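PDB 1IXK: methyltransferase from Pyrococcus horikoshii, which probably transfers a methyl group from S-adenosyl-L-methionine to carbon 5 of cytidine in RNA. Local coordinates for residues G79-R84 and Q103-M108; S107-V112 and R295-D300; R227-G232 and L242-C247; F256-A261 and V267-L272. All coordinates share one frame; numbering follows the deposited sequence.

Contact 1 of 4, residues G79-R84 and Q103-M108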
loop_
_atom_site.group_PDB
_atom_site.type_symbol
_atom_site.label_atom_id
_atom_site.label_comp_id
_atom_site.label_asym_id
_atom_site.label_seq_id
_atom_site.Cartn_x
_atom_site.Cartn_y
_atom_site.Cartn_z
ATOM N N GLY A 79 -3.076 7.757 11.643
ATOM C CA GLY A 79 -2.915 8.623 10.485
ATOM C C GLY A 79 -3.849 9.815 10.377
ATOM O O GLY A 79 -5.030 9.726 10.701
ATOM N N PHE A 80 -3.309 10.932 9.899
ATOM C CA PHE A 80 -4.076 12.162 9.735
ATOM C C PHE A 80 -3.608 12.880 8.476
ATOM O O PHE A 80 -2.446 12.760 8.088
ATOM C CB PHE A 80 -3.845 13.082 10.941
ATOM C CG PHE A 80 -4.245 12.477 12.252
ATOM C CD1 PHE A 80 -5.522 12.675 12.762
ATOM C CD2 PHE A 80 -3.344 11.697 12.975
ATOM C CE1 PHE A 80 -5.898 12.106 13.978
ATOM C CE2 PHE A 80 -3.711 11.122 14.187
ATOM C CZ PHE A 80 -4.987 11.325 14.691
ATOM N N CYS A 81 -4.511 13.618 7.838
ATOM C CA CYS A 81 -4.153 14.381 6.653
ATOM C C CYS A 81 -4.404 15.860 6.953
ATOM O O CYS A 81 -5.459 16.246 7.464
ATOM C CB CYS A 81 -4.949 13.916 5.428
ATOM S SG CYS A 81 -4.525 12.224 4.863
ATOM N N LEU A 82 -3.408 16.678 6.650
ATOM C CA LEU A 82 -3.469 18.112 6.915
ATOM C C LEU A 82 -4.523 18.913 6.159
ATOM O O LEU A 82 -4.726 18.726 4.957
ATOM C CB LEU A 82 -2.093 18.719 6.661
ATOM C CG LEU A 82 -1.028 18.274 7.655
ATOM C CD1 LEU A 82 0.360 18.458 7.060
ATOM C CD2 LEU A 82 -1.195 19.080 8.947
ATOM N N THR A 83 -5.189 19.807 6.887
ATOM C CA THR A 83 -6.204 20.690 6.327
ATOM C C THR A 83 -5.724 22.122 6.542
ATOM O O THR A 83 -6.186 23.054 5.884
ATOM C CB THR A 83 -7.571 20.496 7.006
ATOM O OG1 THR A 83 -7.433 20.640 8.423
ATOM C CG2 THR A 83 -8.121 19.114 6.690
ATOM N N ARG A 84 -4.797 22.285 7.481
ATOM C CA ARG A 84 -4.202 23.588 7.768
ATOM C C ARG A 84 -2.753 23.355 8.149
ATOM O O ARG A 84 -2.454 22.772 9.190
ATOM C CB ARG A 84 -4.912 24.306 8.920
ATOM C CG ARG A 84 -4.417 25.751 9.130
ATOM C CD ARG A 84 -5.227 26.471 10.204
ATOM N NE ARG A 84 -5.057 27.925 10.172
ATOM C CZ ARG A 84 -4.008 28.585 10.660
ATOM N NH1 ARG A 84 -3.963 29.911 10.571
ATOM N NH2 ARG A 84 -3.012 27.933 11.247
ATOM N N GLN A 103 3.776 10.190 4.994
ATOM C CA GLN A 103 3.521 9.201 3.957
ATOM C C GLN A 103 2.079 9.342 3.491
ATOM O O GLN A 103 1.240 9.913 4.190
ATOM C CB GLN A 103 3.770 7.779 4.482
ATOM C CG GLN A 103 2.863 7.355 5.625
ATOM C CD GLN A 103 3.159 5.946 6.119
ATOM O OE1 GLN A 103 2.887 5.619 7.268
ATOM N NE2 GLN A 103 3.710 5.106 5.246
ATOM N N GLU A 104 1.793 8.818 2.307
ATOM C CA GLU A 104 0.451 8.896 1.747
ATOM C C GLU A 104 -0.541 8.105 2.586
ATOM O O GLU A 104 -0.189 7.093 3.193
ATOM C CB GLU A 104 0.458 8.358 0.318
ATOM C CG GLU A 104 1.327 9.154 -0.635
ATOM C CD GLU A 104 1.400 8.515 -2.004
ATOM O OE1 GLU A 104 0.331 8.190 -2.561
ATOM O OE2 GLU A 104 2.522 8.340 -2.524
ATOM N N ALA A 105 -1.784 8.566 2.610
ATOM C CA ALA A 105 -2.826 7.898 3.377
ATOM C C ALA A 105 -2.962 6.439 2.954
ATOM O O ALA A 105 -3.017 5.544 3.794
ATOM C CB ALA A 105 -4.157 8.617 3.193
ATOM N N SER A 106 -3.009 6.193 1.649
ATOM C CA SER A 106 -3.155 4.829 1.159
ATOM C C SER A 106 -2.046 3.898 1.641
ATOM O O SER A 106 -2.301 2.727 1.929
ATOM C CB SER A 106 -3.218 4.814 -0.377
ATOM O OG SER A 106 -2.004 5.266 -0.951
ATOM N N SER A 107 -0.821 4.410 1.742
ATOM C CA SER A 107 0.300 3.586 2.179
ATOM C C SER A 107 0.177 3.139 3.642
ATOM O O SER A 107 0.906 2.259 4.084
ATOM C CB SER A 107 1.629 4.330 1.962
ATOM O OG SER A 107 1.732 5.465 2.807
HETATM N N MSE A 108 -0.753 3.739 4.382
HETATM C CA MSE A 108 -0.964 3.382 5.781
HETATM C C MSE A 108 -1.863 2.152 5.921
HETATM O O MSE A 108 -1.808 1.439 6.923
HETATM C CB MSE A 108 -1.606 4.553 6.537
HETATM C CG MSE A 108 -0.745 5.810 6.636
HETATM SE SE MSE A 108 -1.548 7.137 7.611
HETATM C CE MSE A 108 -0.677 8.571 6.983
#

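Contact 2 of 4, residues S107-V112 and R295-D300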
loop_
_atom_site.group_PDB
_atom_site.type_symbol
_atom_site.label_atom_id
_atom_site.label_comp_id
_atom_site.label_asym_id
_atom_site.label_seq_id
_atom_site.Cartn_x
_atom_site.Cartn_y
_atom_site.Cartn_z
ATOM N N SER A 107 -0.821 4.410 1.742
ATOM C CA SER A 107 0.300 3.586 2.179
ATOM C C SER A 107 0.177 3.139 3.642
ATOM O O SER A 107 0.906 2.259 4.084
ATOM C CB SER A 107 1.629 4.330 1.962
ATOM O OG SER A 107 1.732 5.465 2.807
HETATM N N MSE A 108 -0.753 3.739 4.382
HETATM C CA MSE A 108 -0.964 3.382 5.781
HETATM C C MSE A 108 -1.863 2.152 5.921
HETATM O O MSE A 108 -1.808 1.439 6.923
HETATM C CB MSE A 108 -1.606 4.553 6.537
HETATM C CG MSE A 108 -0.745 5.810 6.636
HETATM SE SE MSE A 108 -1.548 7.137 7.611
HETATM C CE MSE A 108 -0.677 8.571 6.983
ATOM N N TYR A 109 -2.674 1.893 4.903
ATOM C CA TYR A 109 -3.608 0.771 4.944
ATOM C C TYR A 109 -2.979 -0.627 5.064
ATOM O O TYR A 109 -3.348 -1.393 5.952
ATOM C CB TYR A 109 -4.524 0.818 3.708
ATOM C CG TYR A 109 -5.855 0.096 3.857
ATOM C CD1 TYR A 109 -6.072 -0.818 4.886
ATOM C CD2 TYR A 109 -6.888 0.309 2.943
ATOM C CE1 TYR A 109 -7.282 -1.503 5.004
ATOM C CE2 TYR A 109 -8.102 -0.374 3.050
ATOM C CZ TYR A 109 -8.287 -1.276 4.082
ATOM O OH TYR A 109 -9.473 -1.965 4.191
ATOM N N PRO A 110 -2.018 -0.974 4.184
ATOM C CA PRO A 110 -1.387 -2.299 4.237
ATOM C C PRO A 110 -0.854 -2.756 5.594
ATOM O O PRO A 110 -1.204 -3.843 6.065
ATOM C CB PRO A 110 -0.291 -2.204 3.170
ATOM C CG PRO A 110 -0.915 -1.306 2.152
ATOM C CD PRO A 110 -1.513 -0.209 3.029
ATOM N N PRO A 111 -0.010 -1.941 6.249
ATOM C CA PRO A 111 0.510 -2.369 7.552
ATOM C C PRO A 111 -0.595 -2.604 8.579
ATOM O O PRO A 111 -0.562 -3.578 9.332
ATOM C CB PRO A 111 1.415 -1.209 7.976
ATOM C CG PRO A 111 1.763 -0.528 6.702
ATOM C CD PRO A 111 0.517 -0.617 5.880
ATOM N N VAL A 112 -1.562 -1.694 8.618
ATOM C CA VAL A 112 -2.663 -1.799 9.569
ATOM C C VAL A 112 -3.503 -3.043 9.273
ATOM O O VAL A 112 -3.887 -3.774 10.186
ATOM C CB VAL A 112 -3.554 -0.534 9.523
ATOM C CG1 VAL A 112 -4.734 -0.687 10.472
ATOM C CG2 VAL A 112 -2.727 0.693 9.912
ATOM N N ARG A 295 -10.288 -4.996 -1.552
ATOM C CA ARG A 295 -10.788 -3.627 -1.652
ATOM C C ARG A 295 -10.000 -2.752 -2.614
ATOM O O ARG A 295 -8.858 -3.043 -2.946
ATOM C CB ARG A 295 -10.747 -2.950 -0.275
ATOM C CG ARG A 295 -11.173 -3.835 0.885
ATOM C CD ARG A 295 -12.563 -4.390 0.681
ATOM N NE ARG A 295 -13.594 -3.361 0.726
ATOM C CZ ARG A 295 -14.881 -3.592 0.488
ATOM N NH1 ARG A 295 -15.286 -4.815 0.185
ATOM N NH2 ARG A 295 -15.764 -2.606 0.551
ATOM N N ARG A 296 -10.634 -1.670 -3.044
ATOM C CA ARG A 296 -10.016 -0.697 -3.933
ATOM C C ARG A 296 -10.319 0.706 -3.430
ATOM O O ARG A 296 -11.421 0.981 -2.939
ATOM C CB ARG A 296 -10.572 -0.817 -5.355
ATOM C CG ARG A 296 -9.876 -1.842 -6.235
ATOM C CD ARG A 296 -10.550 -1.890 -7.601
ATOM N NE ARG A 296 -9.869 -2.783 -8.534
ATOM C CZ ARG A 296 -9.162 -2.370 -9.579
ATOM N NH1 ARG A 296 -9.037 -1.071 -9.825
ATOM N NH2 ARG A 296 -8.595 -3.254 -10.391
ATOM N N LEU A 297 -9.334 1.589 -3.556
ATOM C CA LEU A 297 -9.496 2.984 -3.180
ATOM C C LEU A 297 -9.402 3.731 -4.502
ATOM O O LEU A 297 -8.547 3.425 -5.338
ATOM C CB LEU A 297 -8.378 3.445 -2.241
ATOM C CG LEU A 297 -8.350 2.842 -0.835
ATOM C CD1 LEU A 297 -7.163 3.414 -0.067
ATOM C CD2 LEU A 297 -9.659 3.147 -0.111
ATOM N N TYR A 298 -10.292 4.696 -4.695
ATOM C CA TYR A 298 -10.327 5.476 -5.927
ATOM C C TYR A 298 -10.049 6.946 -5.652
ATOM O O TYR A 298 -10.536 7.509 -4.671
ATOM C CB TYR A 298 -11.695 5.324 -6.587
ATOM C CG TYR A 298 -11.954 3.943 -7.140
ATOM C CD1 TYR A 298 -11.343 3.521 -8.321
ATOM C CD2 TYR A 298 -12.818 3.059 -6.489
ATOM C CE1 TYR A 298 -11.588 2.262 -8.846
ATOM C CE2 TYR A 298 -13.070 1.792 -7.006
ATOM C CZ TYR A 298 -12.453 1.402 -8.188
ATOM O OH TYR A 298 -12.714 0.163 -8.725
ATOM N N PRO A 299 -9.270 7.593 -6.529
ATOM C CA PRO A 299 -8.934 9.007 -6.358
ATOM C C PRO A 299 -10.127 9.954 -6.414
ATOM O O PRO A 299 -10.038 11.078 -5.937
ATOM C CB PRO A 299 -7.931 9.260 -7.482
ATOM C CG PRO A 299 -8.380 8.311 -8.546
ATOM C CD PRO A 299 -8.672 7.056 -7.763
ATOM N N ASP A 300 -11.241 9.504 -6.981
ATOM C CA ASP A 300 -12.412 10.367 -7.077
ATOM C C ASP A 300 -13.276 10.365 -5.820
ATOM O O ASP A 300 -14.155 11.213 -5.670
ATOM C CB ASP A 300 -13.253 9.997 -8.310
ATOM C CG ASP A 300 -13.902 8.629 -8.204
ATOM O OD1 ASP A 300 -13.328 7.735 -7.543
ATOM O OD2 ASP A 300 -14.984 8.445 -8.805
#

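Contact 3 of 4, residues R227-G232 and L242-C247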
loop_
_atom_site.group_PDB
_atom_site.type_symbol
_atom_site.label_atom_id
_atom_site.label_comp_id
_atom_site.label_asym_id
_atom_site.label_seq_id
_atom_site.Cartn_x
_atom_site.Cartn_y
_atom_site.Cartn_z
ATOM N N ARG A 227 5.223 -13.743 -9.102
ATOM C CA ARG A 227 6.439 -14.352 -8.562
ATOM C C ARG A 227 6.616 -14.012 -7.093
ATOM O O ARG A 227 6.929 -14.879 -6.280
ATOM C CB ARG A 227 7.683 -13.872 -9.318
ATOM C CG ARG A 227 7.841 -14.404 -10.719
ATOM C CD ARG A 227 9.071 -13.785 -11.383
ATOM N NE ARG A 227 9.218 -14.217 -12.769
ATOM C CZ ARG A 227 9.587 -15.440 -13.139
ATOM N NH1 ARG A 227 9.856 -16.362 -12.223
ATOM N NH2 ARG A 227 9.675 -15.743 -14.427
ATOM N N LEU A 228 6.430 -12.737 -6.763
ATOM C CA LEU A 228 6.576 -12.280 -5.387
ATOM C C LEU A 228 5.540 -12.922 -4.468
ATOM O O LEU A 228 5.867 -13.375 -3.374
ATOM C CB LEU A 228 6.452 -10.752 -5.325
ATOM C CG LEU A 228 7.620 -9.984 -5.955
ATOM C CD1 LEU A 228 7.255 -8.523 -6.152
ATOM C CD2 LEU A 228 8.845 -10.133 -5.072
ATOM N N LEU A 229 4.292 -12.965 -4.921
ATOM C CA LEU A 229 3.224 -13.547 -4.120
ATOM C C LEU A 229 3.476 -15.030 -3.855
ATOM O O LEU A 229 3.234 -15.518 -2.751
ATOM C CB LEU A 229 1.883 -13.343 -4.820
ATOM C CG LEU A 229 0.639 -13.857 -4.089
ATOM C CD1 LEU A 229 0.560 -13.254 -2.687
ATOM C CD2 LEU A 229 -0.591 -13.502 -4.903
ATOM N N GLU A 230 3.967 -15.750 -4.861
ATOM C CA GLU A 230 4.256 -17.167 -4.680
ATOM C C GLU A 230 5.396 -17.369 -3.679
ATOM O O GLU A 230 5.313 -18.237 -2.812
ATOM C CB GLU A 230 4.602 -17.828 -6.020
ATOM C CG GLU A 230 5.080 -19.262 -5.887
ATOM C CD GLU A 230 4.949 -20.050 -7.182
ATOM O OE1 GLU A 230 5.124 -19.457 -8.265
ATOM O OE2 GLU A 230 4.680 -21.269 -7.108
ATOM N N LYS A 231 6.459 -16.573 -3.785
ATOM C CA LYS A 231 7.575 -16.705 -2.847
ATOM C C LYS A 231 7.123 -16.368 -1.421
ATOM O O LYS A 231 7.555 -16.999 -0.457
ATOM C CB LYS A 231 8.737 -15.781 -3.239
ATOM C CG LYS A 231 9.416 -16.127 -4.564
ATOM C CD LYS A 231 9.904 -17.577 -4.600
ATOM C CE LYS A 231 10.870 -17.875 -3.465
ATOM N NZ LYS A 231 11.327 -19.296 -3.464
ATOM N N GLY A 232 6.259 -15.365 -1.297
ATOM C CA GLY A 232 5.766 -14.970 0.012
ATOM C C GLY A 232 4.919 -16.055 0.660
ATOM O O GLY A 232 5.110 -16.401 1.830
ATOM N N LEU A 242 -0.909 -12.826 4.719
ATOM C CA LEU A 242 -0.133 -12.031 3.776
ATOM C C LEU A 242 -1.059 -10.952 3.242
ATOM O O LEU A 242 -2.200 -11.232 2.866
ATOM C CB LEU A 242 0.395 -12.886 2.614
ATOM C CG LEU A 242 1.274 -12.142 1.590
ATOM C CD1 LEU A 242 2.272 -13.106 0.966
ATOM C CD2 LEU A 242 0.412 -11.479 0.521
ATOM N N VAL A 243 -0.590 -9.711 3.246
ATOM C CA VAL A 243 -1.394 -8.626 2.714
ATOM C C VAL A 243 -0.725 -8.191 1.426
ATOM O O VAL A 243 0.473 -7.904 1.395
ATOM C CB VAL A 243 -1.509 -7.442 3.702
ATOM C CG1 VAL A 243 -2.041 -6.210 2.975
ATOM C CG2 VAL A 243 -2.459 -7.817 4.828
ATOM N N TYR A 244 -1.517 -8.188 0.365
ATOM C CA TYR A 244 -1.082 -7.837 -0.973
ATOM C C TYR A 244 -1.686 -6.503 -1.366
ATOM O O TYR A 244 -2.894 -6.308 -1.252
ATOM C CB TYR A 244 -1.551 -8.932 -1.936
ATOM C CG TYR A 244 -1.271 -8.683 -3.401
ATOM C CD1 TYR A 244 -2.104 -7.870 -4.170
ATOM C CD2 TYR A 244 -0.191 -9.297 -4.025
ATOM C CE1 TYR A 244 -1.870 -7.681 -5.535
ATOM C CE2 TYR A 244 0.059 -9.114 -5.385
ATOM C CZ TYR A 244 -0.783 -8.312 -6.132
ATOM O OH TYR A 244 -0.544 -8.168 -7.479
ATOM N N SER A 245 -0.853 -5.576 -1.827
ATOM C CA SER A 245 -1.369 -4.279 -2.226
ATOM C C SER A 245 -0.583 -3.685 -3.380
ATOM O O SER A 245 0.600 -3.991 -3.563
ATOM C CB SER A 245 -1.344 -3.304 -1.039
ATOM O OG SER A 245 -0.020 -3.036 -0.604
ATOM N N THR A 246 -1.251 -2.843 -4.161
ATOM C CA THR A 246 -0.617 -2.166 -5.288
ATOM C C THR A 246 -1.251 -0.785 -5.424
ATOM O O THR A 246 -2.275 -0.497 -4.806
ATOM C CB THR A 246 -0.880 -2.863 -6.635
ATOM O OG1 THR A 246 -2.192 -2.504 -7.088
ATOM C CG2 THR A 246 -0.777 -4.379 -6.511
ATOM N N CYS A 247 -0.638 0.055 -6.251
ATOM C CA CYS A 247 -1.166 1.382 -6.527
ATOM C C CYS A 247 -1.513 1.419 -8.004
ATOM O O CYS A 247 -1.240 2.392 -8.703
ATOM C CB CYS A 247 -0.137 2.455 -6.195
ATOM S SG CYS A 247 -0.186 2.953 -4.446
#

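Contact 4 of 4, residues F256-A261 and V267-L272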
loop_
_atom_site.group_PDB
_atom_site.type_symbol
_atom_site.label_atom_id
_atom_site.label_comp_id
_atom_site.label_asym_id
_atom_site.label_seq_id
_atom_site.Cartn_x
_atom_site.Cartn_y
_atom_site.Cartn_z
ATOM N N PHE A 256 -6.807 -10.225 -10.990
ATOM C CA PHE A 256 -6.304 -11.379 -11.746
ATOM C C PHE A 256 -5.235 -12.143 -10.966
ATOM O O PHE A 256 -5.182 -13.376 -11.002
ATOM C CB PHE A 256 -5.704 -10.928 -13.079
ATOM C CG PHE A 256 -6.721 -10.594 -14.136
ATOM C CD1 PHE A 256 -8.057 -10.385 -13.810
ATOM C CD2 PHE A 256 -6.328 -10.452 -15.464
ATOM C CE1 PHE A 256 -8.990 -10.040 -14.791
ATOM C CE2 PHE A 256 -7.251 -10.106 -16.450
ATOM C CZ PHE A 256 -8.585 -9.898 -16.110
ATOM N N VAL A 257 -4.369 -11.409 -10.279
ATOM C CA VAL A 257 -3.309 -12.035 -9.502
ATOM C C VAL A 257 -3.911 -12.747 -8.300
ATOM O O VAL A 257 -3.504 -13.861 -7.959
ATOM C CB VAL A 257 -2.284 -10.993 -9.012
ATOM C CG1 VAL A 257 -1.239 -11.661 -8.125
ATOM C CG2 VAL A 257 -1.620 -10.325 -10.203
ATOM N N ILE A 258 -4.883 -12.100 -7.660
ATOM C CA ILE A 258 -5.541 -12.694 -6.498
ATOM C C ILE A 258 -6.340 -13.942 -6.904
ATOM O O ILE A 258 -6.313 -14.949 -6.198
ATOM C CB ILE A 258 -6.467 -11.669 -5.796
ATOM C CG1 ILE A 258 -5.632 -10.476 -5.319
ATOM C CG2 ILE A 258 -7.153 -12.304 -4.587
ATOM C CD1 ILE A 258 -4.435 -10.878 -4.492
ATOM N N GLN A 259 -7.044 -13.878 -8.031
ATOM C CA GLN A 259 -7.801 -15.043 -8.487
ATOM C C GLN A 259 -6.826 -16.189 -8.756
ATOM O O GLN A 259 -7.091 -17.348 -8.419
ATOM C CB GLN A 259 -8.574 -14.737 -9.770
ATOM C CG GLN A 259 -9.398 -15.931 -10.251
ATOM C CD GLN A 259 -10.527 -16.275 -9.296
ATOM O OE1 GLN A 259 -11.467 -15.508 -9.137
ATOM N NE2 GLN A 259 -10.432 -17.428 -8.652
ATOM N N TRP A 260 -5.696 -15.860 -9.372
ATOM C CA TRP A 260 -4.688 -16.865 -9.665
ATOM C C TRP A 260 -4.211 -17.506 -8.366
ATOM O O TRP A 260 -4.067 -18.722 -8.283
ATOM C CB TRP A 260 -3.499 -16.240 -10.400
ATOM C CG TRP A 260 -2.345 -17.183 -10.523
ATOM C CD1 TRP A 260 -2.287 -18.320 -11.284
ATOM C CD2 TRP A 260 -1.097 -17.098 -9.833
ATOM N NE1 TRP A 260 -1.075 -18.948 -11.109
ATOM C CE2 TRP A 260 -0.325 -18.220 -10.223
ATOM C CE3 TRP A 260 -0.551 -16.185 -8.920
ATOM C CZ2 TRP A 260 0.962 -18.449 -9.733
ATOM C CZ3 TRP A 260 0.731 -16.413 -8.432
ATOM C CH2 TRP A 260 1.472 -17.539 -8.841
ATOM N N ALA A 261 -3.975 -16.689 -7.344
ATOM C CA ALA A 261 -3.512 -17.209 -6.059
ATOM C C ALA A 261 -4.546 -18.143 -5.435
ATOM O O ALA A 261 -4.198 -19.191 -4.891
ATOM C CB ALA A 261 -3.207 -16.059 -5.106
ATOM N N VAL A 267 -5.145 -21.041 -0.063
ATOM C CA VAL A 267 -5.392 -19.795 0.653
ATOM C C VAL A 267 -6.850 -19.361 0.552
ATOM O O VAL A 267 -7.609 -19.871 -0.271
ATOM C CB VAL A 267 -4.526 -18.645 0.089
ATOM C CG1 VAL A 267 -3.046 -19.007 0.182
ATOM C CG2 VAL A 267 -4.923 -18.356 -1.360
ATOM N N GLU A 268 -7.223 -18.402 1.394
ATOM C CA GLU A 268 -8.573 -17.862 1.406
ATOM C C GLU A 268 -8.441 -16.369 1.707
ATOM O O GLU A 268 -7.468 -15.942 2.326
ATOM C CB GLU A 268 -9.412 -18.529 2.500
ATOM C CG GLU A 268 -8.963 -18.188 3.914
ATOM C CD GLU A 268 -9.652 -19.033 4.973
ATOM O OE1 GLU A 268 -10.556 -19.818 4.621
ATOM O OE2 GLU A 268 -9.289 -18.913 6.159
ATOM N N LEU A 269 -9.407 -15.577 1.266
ATOM C CA LEU A 269 -9.353 -14.146 1.528
ATOM C C LEU A 269 -10.121 -13.810 2.799
ATOM O O LEU A 269 -11.123 -14.455 3.114
ATOM C CB LEU A 269 -9.944 -13.364 0.354
ATOM C CG LEU A 269 -9.245 -13.483 -1.004
ATOM C CD1 LEU A 269 -9.924 -12.556 -1.993
ATOM C CD2 LEU A 269 -7.768 -13.135 -0.878
ATOM N N LEU A 270 -9.637 -12.815 3.537
ATOM C CA LEU A 270 -10.299 -12.377 4.759
ATOM C C LEU A 270 -10.903 -11.000 4.492
ATOM O O LEU A 270 -10.376 -10.225 3.690
ATOM C CB LEU A 270 -9.303 -12.305 5.922
ATOM C CG LEU A 270 -8.587 -13.615 6.274
ATOM C CD1 LEU A 270 -7.624 -13.375 7.426
ATOM C CD2 LEU A 270 -9.606 -14.687 6.647
ATOM N N PRO A 271 -12.024 -10.681 5.159
ATOM C CA PRO A 271 -12.711 -9.397 4.993
ATOM C C PRO A 271 -11.889 -8.176 5.393
ATOM O O PRO A 271 -11.174 -8.202 6.391
ATOM C CB PRO A 271 -13.948 -9.545 5.882
ATOM C CG PRO A 271 -14.187 -11.016 5.909
ATOM C CD PRO A 271 -12.797 -11.574 6.041
ATOM N N LEU A 272 -11.997 -7.120 4.591
ATOM C CA LEU A 272 -11.328 -5.848 4.853
ATOM C C LEU A 272 -12.445 -4.813 4.879
ATOM O O LEU A 272 -13.375 -4.876 4.077
ATOM C CB LEU A 272 -10.314 -5.521 3.758
ATOM C CG LEU A 272 -9.032 -6.354 3.829
ATOM C CD1 LEU A 272 -8.167 -6.070 2.608
ATOM C CD2 LEU A 272 -8.276 -6.031 5.108
#

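Contact 1 of 4, residues G79-R84 and Q103-M108
Met108, a selenomethionine, reaches from the first turns of helix 105-114 to Gly79 at the start of strand 79-82. Its CG is anti to the carbonyl carbon (chi1 -64°), and the extended chain beyond lays the flank of the selenoether against the strand: SE lies 3.5 Å from Gly79 CA, nearer than the terminal CE methyl, which is 4.2 Å from the same carbon. Gly79 meets it with bare backbone. Two residues along the strand, Cys81 SG touches the methyl of Ala105, SG to CB 4.0 Å. That sulfur is already spoken for by the disulfide to Cys46 on strand 46-49, which also lies against Ala105 and Met108. The backbone bond from Met108 N to Ala105 O, 3.0 Å long, ties together the two residues that present the helix side of the contact; Trp75 NE1 bonds the same Ala105 O. Tyr135 of helix 131-139 also packs on Met108. What meets here is soft and apolar, a selenium, a disulfide sulfur, a methyl and an alpha carbon; between these two segments the attraction is probably mainly dispersion, while the covalent Cys46-Cys81 bridge fixes the sulfur's place.

Contact 2 of 4, residues S107-V112 and R295-D300
Tyr109 meets Leu297 with its ring edge and Arg295 with its hydroxyl. On the packed side, where both residues are buried, Leu297 CD1 comes up to the ring edge, near its plane, and lies 4.3 Å from Tyr109 CD2. Phe307 of strand 307-314 touches both side chains, and Trp75 stacks on the tyrosine ring. With CG anti to its own backbone nitrogen (chi1 -157°), the ring spans much of the 10.3 Å that separates Tyr109 CA from Leu297 CA. The contact thereby joins helix 105-114, which precedes the first strand of the class I methyltransferase fold, to strand 295-297, which pairs antiparallel with 307-314 in the large sheet of that fold. Predicted site residues are close by: the side chain of Tyr109 is about 7 Å from that of Lys132, and that of Leu297 about 8 Å from that of Cys247. The Arg295 side differs in burial, for this residue is partly exposed, although Leu272 packs there on both Arg295 and Tyr109. Tyr109 OH approaches the aliphatic Arg295 CG at 4.2 Å, while bends at chi2 and chi3 carry the guanidinium onward, its plane turned 62° from the ring and CZ 6.8 Å from Tyr109 OH. The polar ends have separate backbone partners, Tyr109 OH bonding Tyr274 O and Arg295 NH2 bonding Gly275 O.

Contact 3 of 4, residues R227-G232 and L242-C247
Helix 227-232 runs almost exactly antiparallel to strand 242-246, their axes at 172° and 10.3 Å apart, with Leu229 opposite Tyr244 and Gly232 opposite Leu242. Leu229 is the central side chain. Its CG is anti to the backbone nitrogen (chi1 -178°), which points the branched end at the sheet, and one methyl does the work: CD1 sits 3.7 Å from Leu242 CD2 and 4.0 Å from Leu242 CD1, resting on the fork of the other leucine. The same Leu229 CD1 approaches the tyrosine ring at an oblique angle, 4.2 Å from Tyr244 CD2, and so bridges two residues that point to the same face of the strand. Leu242 CD1 also packs on the helix backbone, 4.0 Å from Gly232 C; the glycine lets the strand residue come right up to the helix main chain. All four touching residues are buried. Val257 and Ala261 of helix 255-264 also touch Leu229, and the phenol of Tyr244 finds its polar partner in Glu253 O. Just past the strand, Cys247, the predicted nucleophile, is held in a disulfide with Cys197. Strands 188-194 and 240-246 are parallel neighbours in the sheet, and helix 215-235 links them: this is a beta-alpha-beta crossover of the Rossmann-like fold of class I methyltransferases, with the helix packed on the strand that follows it.

Contact 4 of 4, residues F256-A261 and V267-L272
Ile258 meets Leu269 through its branch methyl: chi1 of -61° sets CG1 beside the backbone nitrogen and leaves CG2 anti to that nitrogen, directed to the strand. Leu269 answers with CG anti to its carbonyl carbon (chi1 -63°) and offers both ends of its fork. Ile258 CG2 settles between them, 3.8 Å from Leu269 CD1 and 3.9 Å from Leu269 CD2, so a single methyl is gripped by two. One helical turn on, the contact changes character. Val267 CG2 rests on main chain, 3.7 Å from Ala261 O and 4.1 Å from Ala261 C. The Ala261 methyl touches Leu229 of helix 215-235. All four residues are buried, and the same apolar layer continues into strand 307-314, with Ile258 on Phe308 and Ala310 and both Val267 and Leu269 on Ile312. Helix 255-264 and strand 267-270 are joined by a short turn, and the strand pairs antiparallel with 307-314, the last strand of the chain. This is the end of the class I methyltransferase sheet, whose strand order 3-2-1-4-5-7-6 has its seventh strand reversed; the helix here is the one between the fifth and sixth strands.

All four contacts are largely buried, yet they serve different parts of the fold. Contact 2 lies nearest the chain centre, contact 4 farthest from it. Contacts 1 and 2 share helix 105-114: contact 1 ties it to the N-terminal antiparallel sheet through sulfur and selenium, contact 2 to the large sheet through a tyrosine whose hydroxyl is bonded outside the contact. Contacts 3 and 4 are mainly apolar side chains, each with one methyl on helix main chain; they set helices on that large sheet and merge into one layer where Leu229 and Tyr244 touch Val257. Pro110 packs on Ser245, and Leu272 on Tyr109 and Arg295, so contact 2 adjoins contacts 3 and 4, both nested in its loop.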